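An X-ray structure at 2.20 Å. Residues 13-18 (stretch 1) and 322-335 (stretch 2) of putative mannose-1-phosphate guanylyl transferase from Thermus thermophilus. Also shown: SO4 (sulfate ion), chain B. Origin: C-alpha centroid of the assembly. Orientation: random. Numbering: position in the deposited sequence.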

# COMPACT_ATOMS: atom_id res chain seq x y z
N GLY A 13 -10.56 -17.19 4.44
CA GLY A 13 -9.24 -16.61 4.58
C GLY A 13 -9.35 -15.10 4.70
O GLY A 13 -8.64 -14.36 4.01
N GLU A 14 -10.24 -14.64 5.57
CA GLU A 14 -10.43 -13.21 5.77
C GLU A 14 -9.19 -12.57 6.37
O GLU A 14 -8.93 -11.39 6.16
CB GLU A 14 -11.63 -12.95 6.69
CG GLU A 14 -12.89 -13.69 6.29
CD GLU A 14 -14.13 -13.13 6.98
OE1 GLU A 14 -14.05 -12.83 8.19
OE2 GLU A 14 -15.17 -13.00 6.31
N ARG A 15 -8.42 -13.36 7.11
CA ARG A 15 -7.20 -12.83 7.70
C ARG A 15 -6.16 -12.58 6.62
O ARG A 15 -5.15 -11.93 6.86
CB ARG A 15 -6.65 -13.80 8.76
CG ARG A 15 -7.44 -13.77 10.07
CD ARG A 15 -7.06 -14.94 10.97
NE ARG A 15 -7.40 -16.22 10.33
CZ ARG A 15 -7.07 -17.41 10.81
NH1 ARG A 15 -6.38 -17.53 11.94
NH2 ARG A 15 -7.41 -18.50 10.14
N LEU A 16 -6.41 -13.09 5.41
CA LEU A 16 -5.48 -12.87 4.31
C LEU A 16 -5.95 -11.79 3.32
O LEU A 16 -5.53 -11.76 2.17
CB LEU A 16 -5.16 -14.18 3.57
CG LEU A 16 -4.29 -15.15 4.38
CD1 LEU A 16 -4.01 -16.40 3.56
CD2 LEU A 16 -2.98 -14.47 4.77
N TRP A 17 -6.82 -10.91 3.79
CA TRP A 17 -7.30 -9.79 2.97
C TRP A 17 -6.04 -8.92 2.79
O TRP A 17 -5.22 -8.84 3.71
CB TRP A 17 -8.38 -9.02 3.73
CG TRP A 17 -8.93 -7.83 2.99
CD1 TRP A 17 -10.03 -7.80 2.18
CD2 TRP A 17 -8.37 -6.51 2.94
NE1 TRP A 17 -10.19 -6.55 1.63
CE2 TRP A 17 -9.18 -5.74 2.08
CE3 TRP A 17 -7.25 -5.91 3.53
CZ2 TRP A 17 -8.91 -4.39 1.80
CZ3 TRP A 17 -6.98 -4.58 3.26
CH2 TRP A 17 -7.81 -3.83 2.40
N PRO A 18 -5.89 -8.24 1.65
CA PRO A 18 -6.73 -8.14 0.45
C PRO A 18 -6.55 -9.25 -0.59
O PRO A 18 -7.21 -9.22 -1.63
CB PRO A 18 -6.34 -6.80 -0.12
CG PRO A 18 -4.86 -6.84 0.07
CD PRO A 18 -4.72 -7.36 1.50
N TRP A 322 0.06 -8.23 14.87
CA TRP A 322 -1.39 -8.07 14.94
C TRP A 322 -2.09 -8.66 13.71
O TRP A 322 -3.22 -8.31 13.38
CB TRP A 322 -1.70 -6.58 15.07
CG TRP A 322 -2.89 -6.36 15.93
CD1 TRP A 322 -3.33 -7.19 16.98
CD2 TRP A 322 -3.78 -5.22 15.88
NE1 TRP A 322 -4.43 -6.67 17.61
CE2 TRP A 322 -4.74 -5.40 16.91
CE3 TRP A 322 -3.85 -4.08 15.07
CZ2 TRP A 322 -5.74 -4.46 17.10
CZ3 TRP A 322 -4.85 -3.14 15.27
CH2 TRP A 322 -5.80 -3.33 16.29
N ALA A 323 -1.41 -9.57 13.02
CA ALA A 323 -1.94 -10.18 11.80
C ALA A 323 -3.35 -10.76 11.91
O ALA A 323 -4.13 -10.69 10.97
CB ALA A 323 -0.97 -11.26 11.30
N ARG A 324 -3.69 -11.33 13.07
CA ARG A 324 -5.01 -11.91 13.25
C ARG A 324 -6.14 -10.89 13.10
O ARG A 324 -7.23 -11.20 12.62
CB ARG A 324 -5.09 -12.58 14.63
CG ARG A 324 -6.40 -13.31 14.91
CD ARG A 324 -6.33 -14.00 16.28
NE ARG A 324 -7.59 -14.65 16.65
CZ ARG A 324 -8.10 -15.71 16.04
NH1 ARG A 324 -7.46 -16.27 15.02
NH2 ARG A 324 -9.25 -16.23 16.45
N GLU A 325 -5.87 -9.65 13.51
CA GLU A 325 -6.87 -8.59 13.44
C GLU A 325 -7.26 -8.12 12.04
O GLU A 325 -8.18 -7.31 11.89
CB GLU A 325 -6.41 -7.39 14.27
CG GLU A 325 -6.73 -7.53 15.75
CD GLU A 325 -8.22 -7.47 16.02
OE1 GLU A 325 -8.79 -6.35 15.95
OE2 GLU A 325 -8.81 -8.52 16.32
N VAL A 326 -6.56 -8.62 11.03
CA VAL A 326 -6.85 -8.25 9.65
C VAL A 326 -8.30 -8.58 9.28
O VAL A 326 -8.91 -7.92 8.44
CB VAL A 326 -5.90 -8.98 8.66
CG1 VAL A 326 -6.37 -8.77 7.23
CG2 VAL A 326 -4.48 -8.46 8.82
N ARG A 327 -8.84 -9.61 9.93
CA ARG A 327 -10.20 -10.03 9.66
C ARG A 327 -11.20 -8.91 9.92
O ARG A 327 -12.29 -8.91 9.34
CB ARG A 327 -10.54 -11.26 10.50
CG ARG A 327 -10.62 -11.01 12.00
CD ARG A 327 -10.50 -12.31 12.78
NE ARG A 327 -11.13 -13.43 12.07
CZ ARG A 327 -12.42 -13.49 11.76
NH1 ARG A 327 -13.24 -12.51 12.10
NH2 ARG A 327 -12.89 -14.54 11.09
N GLU A 328 -10.84 -7.96 10.77
CA GLU A 328 -11.74 -6.85 11.07
C GLU A 328 -11.95 -5.96 9.85
O GLU A 328 -13.03 -5.40 9.67
CB GLU A 328 -11.19 -6.02 12.23
CG GLU A 328 -11.16 -6.79 13.53
CD GLU A 328 -12.46 -7.56 13.76
OE1 GLU A 328 -12.47 -8.51 14.58
OE2 GLU A 328 -13.48 -7.21 13.12
N VAL A 329 -10.92 -5.85 9.02
CA VAL A 329 -11.00 -5.03 7.81
C VAL A 329 -12.20 -5.43 6.96
O VAL A 329 -12.99 -4.57 6.56
CB VAL A 329 -9.70 -5.16 6.96
CG1 VAL A 329 -9.87 -4.44 5.63
CG2 VAL A 329 -8.51 -4.55 7.72
N VAL A 330 -12.34 -6.73 6.68
CA VAL A 330 -13.46 -7.20 5.87
C VAL A 330 -14.78 -6.88 6.56
O VAL A 330 -15.79 -6.59 5.91
CB VAL A 330 -13.38 -8.73 5.62
CG1 VAL A 330 -11.97 -9.11 5.15
CG2 VAL A 330 -13.75 -9.49 6.88
N LYS A 331 -14.78 -6.92 7.89
CA LYS A 331 -15.97 -6.61 8.66
C LYS A 331 -16.35 -5.15 8.40
O LYS A 331 -17.50 -4.84 8.10
CB LYS A 331 -15.71 -6.84 10.15
CG LYS A 331 -16.92 -6.66 11.05
CD LYS A 331 -16.79 -7.47 12.33
CE LYS A 331 -17.41 -6.74 13.52
NZ LYS A 331 -16.81 -7.18 14.81
N ARG A 332 -15.36 -4.26 8.51
CA ARG A 332 -15.58 -2.84 8.27
C ARG A 332 -16.12 -2.60 6.87
O ARG A 332 -17.07 -1.84 6.68
CB ARG A 332 -14.29 -2.04 8.44
CG ARG A 332 -13.89 -1.75 9.87
CD ARG A 332 -14.96 -0.93 10.58
NE ARG A 332 -14.52 -0.47 11.90
CZ ARG A 332 -13.69 0.54 12.09
NH1 ARG A 332 -13.20 1.22 11.06
NH2 ARG A 332 -13.34 0.89 13.33
N LEU A 333 -15.51 -3.25 5.88
CA LEU A 333 -15.93 -3.09 4.50
C LEU A 333 -17.36 -3.59 4.29
O LEU A 333 -18.15 -2.94 3.61
CB LEU A 333 -14.97 -3.81 3.55
CG LEU A 333 -13.54 -3.24 3.47
CD1 LEU A 333 -12.69 -4.13 2.58
CD2 LEU A 333 -13.58 -1.82 2.94
N GLU A 334 -17.68 -4.74 4.86
CA GLU A 334 -19.03 -5.28 4.73
C GLU A 334 -20.01 -4.28 5.32
O GLU A 334 -21.02 -3.94 4.70
CB GLU A 334 -19.17 -6.61 5.48
CG GLU A 334 -18.51 -7.79 4.79
CD GLU A 334 -18.70 -9.09 5.58
OE1 GLU A 334 -18.23 -10.15 5.10
OE2 GLU A 334 -19.30 -9.04 6.67
N ALA A 335 -19.71 -3.82 6.53
CA ALA A 335 -20.55 -2.85 7.22
C ALA A 335 -20.82 -1.62 6.36
O ALA A 335 -22.01 -1.27 6.20
CB ALA A 335 -19.88 -2.44 8.53
S SO4 B . -10.48 -16.76 8.64
O1 SO4 B . -11.03 -15.88 9.71
O2 SO4 B . -11.46 -16.87 7.52
O3 SO4 B . -10.22 -18.12 9.20
O4 SO4 B . -9.21 -16.18 8.12
O HOH W 1 -4.51 -15.78 13.52
O HOH W 2 -3.16 -11.51 8.61

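Some three hundred residues apart in sequence, the two stretches meet where a tight turn at Gly 13 to Trp 17 lies against a 3-10 segment and the helix that follows it. No direct hydrogen bond crosses between them; apolar packing, a charge pair, a sulfate and two waters hold the contact together. The backbones come nearest at Arg 15 and Arg 327, whose CA atoms are 4.5 Å apart. The turn is closed by its own hydrogen bonds, including Leu 16 N to Gly 13 O (2.9 Å), and it opens with Gly 13 at a positive phi, a conformation that favours glycine.

Trp 17 is the apolar centre. Its chi1 of 179° (t) and chi2 of 93° place the indole against Val 329, Val 330 and Leu 333; residues three or four apart recur on one side of a helix. Val 329 CG1 sits over the ring face, 3.5 Å from the centroid of the six-membered ring of Trp 17 and only 6° off its normal, a CH-pi contact. Val 330 CG1 approaches Trp 17 CD1 at 3.8 Å, and Leu 333, with chi1 m and chi2 t, brings CD1 to 3.9 Å from Trp 17 CZ2. Val 326, whose CA-to-CB bond points toward the turn, has chi1 t and places CG1 3.4 Å from Arg 15 O and 4.0 Å from Trp 17 CB. Compact, branched side chains suit this surface, offering methyl groups close to the backbone.

Much of the polar contact gathers around a sulfate, probably from the crystallisation liquor. Arg 15, m at chi1, t at chi2 and m at chi3, folds its guanidinium so that NE donates to sulfate O4 at 2.9 Å, while Arg 15 N reaches the same O4 at 3.1 Å. Across the contact Arg 327, p at chi1, gives its NH2 to sulfate O1 at 2.7 Å. One anion thus bridges two cationic side chains. Glu 14, m then t, extends OE1 to 3.6 Å from Arg 327 NH2; this salt bridge is purely electrostatic, since the oxygen lies well out of the guanidinium plane.

Arg 324 points away at CA-to-CB, but its extended chain, t through chi3, ends with NH1 3.5 Å from Arg 15 NH1. Two donors cannot bond each other; water 1 accepts from Arg 15 NH1 at 3.0 Å and, weakly, from Arg 324 NH1 at 3.3 Å. Water 2 solves the converse problem, donating to Arg 15 O and to Ala 323 O, each at 2.7 Å, and so linking two backbone acceptors.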